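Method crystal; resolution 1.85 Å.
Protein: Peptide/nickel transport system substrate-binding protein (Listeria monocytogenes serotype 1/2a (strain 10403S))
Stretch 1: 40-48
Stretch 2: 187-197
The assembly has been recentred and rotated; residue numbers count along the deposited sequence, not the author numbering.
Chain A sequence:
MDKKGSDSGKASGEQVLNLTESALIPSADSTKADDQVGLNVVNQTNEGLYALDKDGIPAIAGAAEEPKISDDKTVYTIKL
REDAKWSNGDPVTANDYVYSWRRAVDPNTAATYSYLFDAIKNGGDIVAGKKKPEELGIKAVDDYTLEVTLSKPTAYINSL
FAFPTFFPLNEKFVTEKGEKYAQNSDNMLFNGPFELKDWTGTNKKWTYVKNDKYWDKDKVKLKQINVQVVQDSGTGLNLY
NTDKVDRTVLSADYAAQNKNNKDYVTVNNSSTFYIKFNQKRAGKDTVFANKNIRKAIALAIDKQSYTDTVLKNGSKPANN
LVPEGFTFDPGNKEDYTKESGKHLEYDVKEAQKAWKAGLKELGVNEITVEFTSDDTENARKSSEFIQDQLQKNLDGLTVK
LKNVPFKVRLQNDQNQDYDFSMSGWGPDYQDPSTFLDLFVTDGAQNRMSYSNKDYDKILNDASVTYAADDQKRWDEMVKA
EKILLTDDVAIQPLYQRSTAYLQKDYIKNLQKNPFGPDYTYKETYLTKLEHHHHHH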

ATOM      1  N   ASN A  40      -3.822   6.759  -3.235  1.00 14.57           N
ATOM      2  CA  ASN A  40      -5.154   7.331  -2.971  1.00 14.94           C
ATOM      3  C   ASN A  40      -5.369   8.621  -3.767  1.00 14.88           C
ATOM      4  O   ASN A  40      -6.435   8.800  -4.330  1.00 15.42           O
ATOM      5  CB  ASN A  40      -5.343   7.591  -1.489  1.00 15.08           C
ATOM      6  CG  ASN A  40      -6.772   7.977  -1.142  1.00 15.79           C
ATOM      7  OD1 ASN A  40      -7.708   7.200  -1.349  1.00 15.81           O
ATOM      8  ND2 ASN A  40      -6.946   9.192  -0.640  1.00 16.08           N
ATOM      9  N   VAL A  41      -4.353   9.481  -3.859  1.00 14.74           N
ATOM     10  CA  VAL A  41      -4.447  10.703  -4.703  1.00 15.02           C
ATOM     11  C   VAL A  41      -4.741  10.356  -6.169  1.00 15.13           C
ATOM     12  O   VAL A  41      -5.741  10.817  -6.734  1.00 15.36           O
ATOM     13  CB  VAL A  41      -3.171  11.580  -4.617  1.00 15.29           C
ATOM     14  CG1 VAL A  41      -3.192  12.723  -5.638  1.00 15.61           C
ATOM     15  CG2 VAL A  41      -3.021  12.159  -3.222  1.00 15.55           C
ATOM     16  N   VAL A  42      -3.892   9.538  -6.783  1.00 15.11           N
ATOM     17  CA  VAL A  42      -4.086   9.212  -8.190  1.00 15.30           C
ATOM     18  C   VAL A  42      -5.391   8.442  -8.453  1.00 15.02           C
ATOM     19  O   VAL A  42      -5.942   8.516  -9.562  1.00 15.36           O
ATOM     20  CB  VAL A  42      -2.883   8.492  -8.851  1.00 15.44           C
ATOM     21  CG1 VAL A  42      -1.635   9.344  -8.754  1.00 16.02           C
ATOM     22  CG2 VAL A  42      -2.663   7.116  -8.276  1.00 15.22           C
ATOM     23  N   ASN A  43      -5.912   7.723  -7.457  1.00 14.72           N
ATOM     24  CA  ASN A  43      -7.228   7.093  -7.627  1.00 14.94           C
ATOM     25  C   ASN A  43      -8.402   8.068  -7.819  1.00 15.45           C
ATOM     26  O   ASN A  43      -9.424   7.701  -8.409  1.00 16.03           O
ATOM     27  CB  ASN A  43      -7.562   6.155  -6.483  1.00 15.00           C
ATOM     28  CG  ASN A  43      -8.672   5.192  -6.846  1.00 15.57           C
ATOM     29  OD1 ASN A  43      -8.599   4.515  -7.877  1.00 15.79           O
ATOM     30  ND2 ASN A  43      -9.723   5.138  -6.030  1.00 16.28           N
ATOM     31  N   GLN A  44      -8.261   9.294  -7.330  1.00 15.19           N
ATOM     32  CA  GLN A  44      -9.302  10.313  -7.507  1.00 15.74           C
ATOM     33  C   GLN A  44      -9.171  11.066  -8.830  1.00 16.49           C
ATOM     34  O   GLN A  44     -10.168  11.566  -9.372  1.00 16.63           O
ATOM     35  CB  GLN A  44      -9.264  11.339  -6.379  1.00 15.64           C
ATOM     36  CG  GLN A  44      -9.013  10.783  -4.986  1.00 15.20           C
ATOM     37  CD  GLN A  44      -9.890   9.599  -4.617  1.00 15.02           C
ATOM     38  OE1 GLN A  44     -11.070   9.544  -4.957  1.00 15.49           O
ATOM     39  NE2 GLN A  44      -9.323   8.659  -3.884  1.00 14.66           N
ATOM     40  N   THR A  45      -7.929  11.190  -9.295  1.00 16.59           N
ATOM     41  CA  THR A  45      -7.576  12.068 -10.413  1.00 17.31           C
ATOM     42  C   THR A  45      -7.394  11.322 -11.728  1.00 17.37           C
ATOM     43  O   THR A  45      -7.357  11.929 -12.796  1.00 17.46           O
ATOM     44  CB  THR A  45      -6.303  12.869 -10.086  1.00 17.55           C
ATOM     45  OG1 THR A  45      -5.197  12.000  -9.912  1.00 17.28           O
ATOM     46  CG2 THR A  45      -6.463  13.635  -8.802  1.00 17.82           C
ATOM     47  N   ASN A  46      -7.288  10.001 -11.652  1.00 17.17           N
ATOM     48  CA  ASN A  46      -7.065   9.196 -12.838  1.00 17.44           C
ATOM     49  C   ASN A  46      -7.841   7.907 -12.732  1.00 17.50           C
ATOM     50  O   ASN A  46      -8.344   7.561 -11.662  1.00 17.26           O
ATOM     51  CB  ASN A  46      -5.581   8.935 -12.986  1.00 17.15           C
ATOM     52  CG  ASN A  46      -4.811  10.202 -13.292  1.00 17.83           C
ATOM     53  OD1 ASN A  46      -4.324  10.880 -12.390  1.00 18.01           O
ATOM     54  ND2 ASN A  46      -4.757  10.564 -14.559  1.00 18.32           N
ATOM     55  N   GLU A  47      -7.947   7.205 -13.852  1.00 17.55           N
ATOM     56  CA  GLU A  47      -8.808   6.050 -13.915  1.00 17.74           C
ATOM     57  C   GLU A  47      -8.316   5.070 -14.975  1.00 17.26           C
ATOM     58  O   GLU A  47      -7.864   5.471 -16.038  1.00 17.22           O
ATOM     59  CB  GLU A  47     -10.241   6.510 -14.215  1.00 18.86           C
ATOM     60  CG  GLU A  47     -11.307   5.412 -14.217  1.00 19.57           C
ATOM     61  CD  GLU A  47     -12.674   5.965 -14.556  1.00 21.19           C
ATOM     62  OE1 GLU A  47     -13.402   6.388 -13.620  1.00 22.22           O
ATOM     63  OE2 GLU A  47     -13.012   6.009 -15.755  1.00 22.12           O
ATOM     64  N   GLY A  48      -8.404   3.776 -14.653  1.00 16.84           N
ATOM     65  CA  GLY A  48      -8.012   2.710 -15.586  1.00 16.58           C
ATOM     66  C   GLY A  48      -9.203   2.038 -16.238  1.00 16.83           C
ATOM     67  O   GLY A  48     -10.298   2.632 -16.335  1.00 17.30           O
TER
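Stretch 2, residues 187-197: NMLFNGPFELK

Stretch 2 passes across the C-terminal end of the helix whose last residues are 40-45. It arrives as an extended loop, turns at Asn 191 to Pro 193 and leaves as the strand 194-197. The N-to-C directions of helix and strand make an angle of 129°, so the strand runs obliquely back along the helix, closer to antiparallel than to parallel, with the axes 7.5 Å apart at closest approach. Together the two stretches bury 571 Å², counting both sides.

Asn 187 makes no contact. Met 188, with phi/psi of -126/151, is extended and directs its CA-to-CB bond toward stretch 1; its CE comes to 4.3 Å from OG1 of Thr 45, a loose approach. Leu 189 continues the extended path (-116/148) with its CA-to-CB bond directed away from stretch 1, so its contribution comes from the backbone: its O accepts a hydrogen bond from ND2 of Asn 46 at 3.0 Å, and the N-H...O angle of 177° is almost perfectly linear.

Phe 190 (-121/138) is still extended. Its CD1 lies 3.7 Å from CB of Thr 45, and OD1 of Asn 46 lies at the ring edge, 4.3 Å from CD1. That same OD1 accepts a hydrogen bond from OG1 of Thr 45 at 2.9 Å, which helps to fix the Asn 46 amide.

At Asn 191 the backbone departs from the extended form (-133/18), and the contact becomes densely polar. Its N makes a weak hydrogen bond to O of Thr 45 (3.1 Å, 129°). The side chain, chi1 in the p well, uses both ends of its amide: OD1 accepts from N of Glu 47 at 2.9 Å and from ND2 of Asn 46 at 3.1 Å, while ND2 donates to O of Glu 47 at 3.0 Å. Because N and O of Glu 47 are both engaged, this one amide reads the backbone of the residue as a strand neighbour would.

Gly 192 marks the closest backbone register, with its CA 3.9 Å from CA of Asn 46, the first residue to leave helical phi/psi. Its N donates to O of Thr 45 at 2.9 Å, so that carbonyl receives two successive amides. An ideal CB here would lie 2.6 Å from N of Asn 46 and 2.7 Å from C of Thr 45, both clashes; the close approach depends on the absent side chain.

Pro 193 (-57/-30) completes the turn, its CD packing 3.3 Å from O of Gln 44. The same carbonyl accepts a hydrogen bond from N of Phe 194 at 3.0 Å and 146°. As the strand begins, O of Phe 194 receives a CA-H...O contact from CA of Thr 45 (3.1 Å, 151° at the hydrogen) but has no conventional partner, while CD2 of Phe 194 lies 4.1 Å from CB of Gln 44.

The CA-to-CB bond of Glu 195 is directed away from stretch 1. That of Leu 196 is directed toward it, and CD2 of Leu 196 lies 4.0 Å from CG1 of Val 41 in an apolar contact; Lys 197 lies beyond reach.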

ATOM      1  N   ASN A 187       2.168  19.534 -13.282  1.00 24.00           N
ATOM      2  CA  ASN A 187       2.851  18.540 -14.115  1.00 24.11           C
ATOM      3  C   ASN A 187       2.180  17.161 -14.140  1.00 22.85           C
ATOM      4  O   ASN A 187       2.833  16.147 -14.364  1.00 22.11           O
ATOM      5  CB  ASN A 187       4.314  18.441 -13.676  1.00 24.77           C
ATOM      6  CG  ASN A 187       5.100  19.678 -14.049  1.00 26.58           C
ATOM      7  OD1 ASN A 187       4.577  20.792 -14.033  1.00 27.51           O
ATOM      8  ND2 ASN A 187       6.348  19.489 -14.422  1.00 27.78           N
ATOM      9  N   MET A 188       0.865  17.156 -13.940  1.00 22.68           N
ATOM     10  CA  MET A 188       0.028  15.982 -14.069  1.00 22.24           C
ATOM     11  C   MET A 188      -1.120  16.270 -15.032  1.00 22.28           C
ATOM     12  O   MET A 188      -1.551  17.422 -15.167  1.00 22.65           O
ATOM     13  CB  MET A 188      -0.575  15.620 -12.706  1.00 22.26           C
ATOM     14  CG  MET A 188       0.425  15.357 -11.596  1.00 22.59           C
ATOM     15  SD  MET A 188      -0.361  15.217  -9.974  1.00 23.00           S
ATOM     16  CE  MET A 188      -1.229  13.669 -10.253  1.00 22.43           C
ATOM     17  N   LEU A 189      -1.593  15.219 -15.700  1.00 21.73           N
ATOM     18  CA  LEU A 189      -2.856  15.218 -16.453  1.00 21.90           C
ATOM     19  C   LEU A 189      -3.859  14.245 -15.839  1.00 20.83           C
ATOM     20  O   LEU A 189      -3.490  13.192 -15.324  1.00 20.22           O
ATOM     21  CB  LEU A 189      -2.657  14.808 -17.916  1.00 22.61           C
ATOM     22  CG  LEU A 189      -2.331  15.794 -19.028  1.00 23.88           C
ATOM     23  CD1 LEU A 189      -2.487  15.087 -20.375  1.00 24.23           C
ATOM     24  CD2 LEU A 189      -3.172  17.068 -18.968  1.00 24.57           C
ATOM     25  N   PHE A 190      -5.136  14.585 -15.952  1.00 20.50           N
ATOM     26  CA  PHE A 190      -6.200  13.906 -15.223  1.00 19.84           C
ATOM     27  C   PHE A 190      -7.229  13.307 -16.179  1.00 20.06           C
ATOM     28  O   PHE A 190      -7.584  13.916 -17.192  1.00 20.88           O
ATOM     29  CB  PHE A 190      -6.865  14.901 -14.255  1.00 19.85           C
ATOM     30  CG  PHE A 190      -5.874  15.740 -13.505  1.00 19.79           C
ATOM     31  CD1 PHE A 190      -4.965  15.140 -12.620  1.00 19.41           C
ATOM     32  CD2 PHE A 190      -5.785  17.119 -13.722  1.00 20.70           C
ATOM     33  CE1 PHE A 190      -4.017  15.918 -11.935  1.00 19.42           C
ATOM     34  CE2 PHE A 190      -4.840  17.894 -13.052  1.00 20.72           C
ATOM     35  CZ  PHE A 190      -3.953  17.296 -12.164  1.00 20.27           C
ATOM     36  N   ASN A 191      -7.666  12.087 -15.874  1.00 19.28           N
ATOM     37  CA  ASN A 191      -8.775  11.466 -16.597  1.00 19.52           C
ATOM     38  C   ASN A 191      -9.785  10.852 -15.640  1.00 19.09           C
ATOM     39  O   ASN A 191     -10.614  10.057 -16.053  1.00 19.13           O
ATOM     40  CB  ASN A 191      -8.273  10.421 -17.619  1.00 19.46           C
ATOM     41  CG  ASN A 191      -7.821   9.117 -16.977  1.00 18.70           C
ATOM     42  OD1 ASN A 191      -7.185   9.123 -15.924  1.00 18.00           O
ATOM     43  ND2 ASN A 191      -8.131   7.994 -17.618  1.00 18.74           N
ATOM     44  N   GLY A 192      -9.741  11.264 -14.374  1.00 18.63           N
ATOM     45  CA  GLY A 192     -10.609  10.717 -13.344  1.00 18.47           C
ATOM     46  C   GLY A 192     -11.637  11.742 -12.892  1.00 18.91           C
ATOM     47  O   GLY A 192     -11.753  12.802 -13.493  1.00 19.67           O
ATOM     48  N   PRO A 193     -12.410  11.416 -11.842  1.00 18.92           N
ATOM     49  CA  PRO A 193     -13.452  12.337 -11.345  1.00 19.63           C
ATOM     50  C   PRO A 193     -12.990  13.727 -10.932  1.00 19.66           C
ATOM     51  O   PRO A 193     -13.781  14.681 -11.014  1.00 20.32           O
ATOM     52  CB  PRO A 193     -14.046  11.587 -10.144  1.00 19.32           C
ATOM     53  CG  PRO A 193     -13.753  10.148 -10.410  1.00 18.97           C
ATOM     54  CD  PRO A 193     -12.505  10.082 -11.229  1.00 18.45           C
ATOM     55  N   PHE A 194     -11.742  13.844 -10.469  1.00 19.07           N
ATOM     56  CA  PHE A 194     -11.214  15.084  -9.939  1.00 19.33           C
ATOM     57  C   PHE A 194      -9.902  15.478 -10.625  1.00 19.90           C
ATOM     58  O   PHE A 194      -9.178  14.625 -11.154  1.00 19.66           O
ATOM     59  CB  PHE A 194     -11.015  14.941  -8.430  1.00 18.66           C
ATOM     60  CG  PHE A 194     -12.289  14.665  -7.682  1.00 18.47           C
ATOM     61  CD1 PHE A 194     -13.139  15.699  -7.330  1.00 19.04           C
ATOM     62  CD2 PHE A 194     -12.643  13.378  -7.339  1.00 17.98           C
ATOM     63  CE1 PHE A 194     -14.335  15.449  -6.657  1.00 19.25           C
ATOM     64  CE2 PHE A 194     -13.846  13.114  -6.684  1.00 18.28           C
ATOM     65  CZ  PHE A 194     -14.684  14.158  -6.321  1.00 18.69           C
ATOM     66  N   GLU A 195      -9.655  16.779 -10.689  1.00 21.05           N
ATOM     67  CA  GLU A 195      -8.333  17.311 -10.965  1.00 21.82           C
ATOM     68  C   GLU A 195      -7.640  17.619  -9.633  1.00 21.44           C
ATOM     69  O   GLU A 195      -8.317  18.016  -8.681  1.00 20.97           O
ATOM     70  CB  GLU A 195      -8.457  18.621 -11.714  1.00 23.85           C
ATOM     71  CG  GLU A 195      -9.193  18.512 -13.026  1.00 25.42           C
ATOM     72  CD  GLU A 195      -9.104  19.793 -13.814  1.00 27.75           C
ATOM     73  OE1 GLU A 195      -9.737  20.796 -13.406  1.00 29.69           O
ATOM     74  OE2 GLU A 195      -8.397  19.786 -14.837  1.00 29.42           O
ATOM     75  N   LEU A 196      -6.312  17.477  -9.589  1.00 20.94           N
ATOM     76  CA  LEU A 196      -5.499  17.917  -8.451  1.00 20.96           C
ATOM     77  C   LEU A 196      -5.030  19.346  -8.676  1.00 21.86           C
ATOM     78  O   LEU A 196      -4.590  19.682  -9.763  1.00 22.14           O
ATOM     79  CB  LEU A 196      -4.290  17.001  -8.207  1.00 20.60           C
ATOM     80  CG  LEU A 196      -3.532  17.132  -6.883  1.00 20.61           C
ATOM     81  CD1 LEU A 196      -4.383  16.637  -5.717  1.00 20.45           C
ATOM     82  CD2 LEU A 196      -2.228  16.358  -6.896  1.00 20.30           C
ATOM     83  N   LYS A 197      -5.151  20.178  -7.645  1.00 22.11           N
ATOM     84  CA  LYS A 197      -4.686  21.561  -7.665  1.00 23.51           C
ATOM     85  C   LYS A 197      -3.920  21.823  -6.382  1.00 22.99           C
ATOM     86  O   LYS A 197      -4.073  21.094  -5.404  1.00 21.81           O
ATOM     87  CB  LYS A 197      -5.863  22.555  -7.703  1.00 25.09           C
ATOM     88  CG  LYS A 197      -6.755  22.481  -8.920  1.00 26.28           C
ATOM     89  CD  LYS A 197      -6.044  22.970 -10.177  1.00 27.93           C
ATOM     90  CE  LYS A 197      -6.979  23.044 -11.378  1.00 29.15           C
ATOM     91  NZ  LYS A 197      -6.323  22.510 -12.600  1.00 29.96           N
TER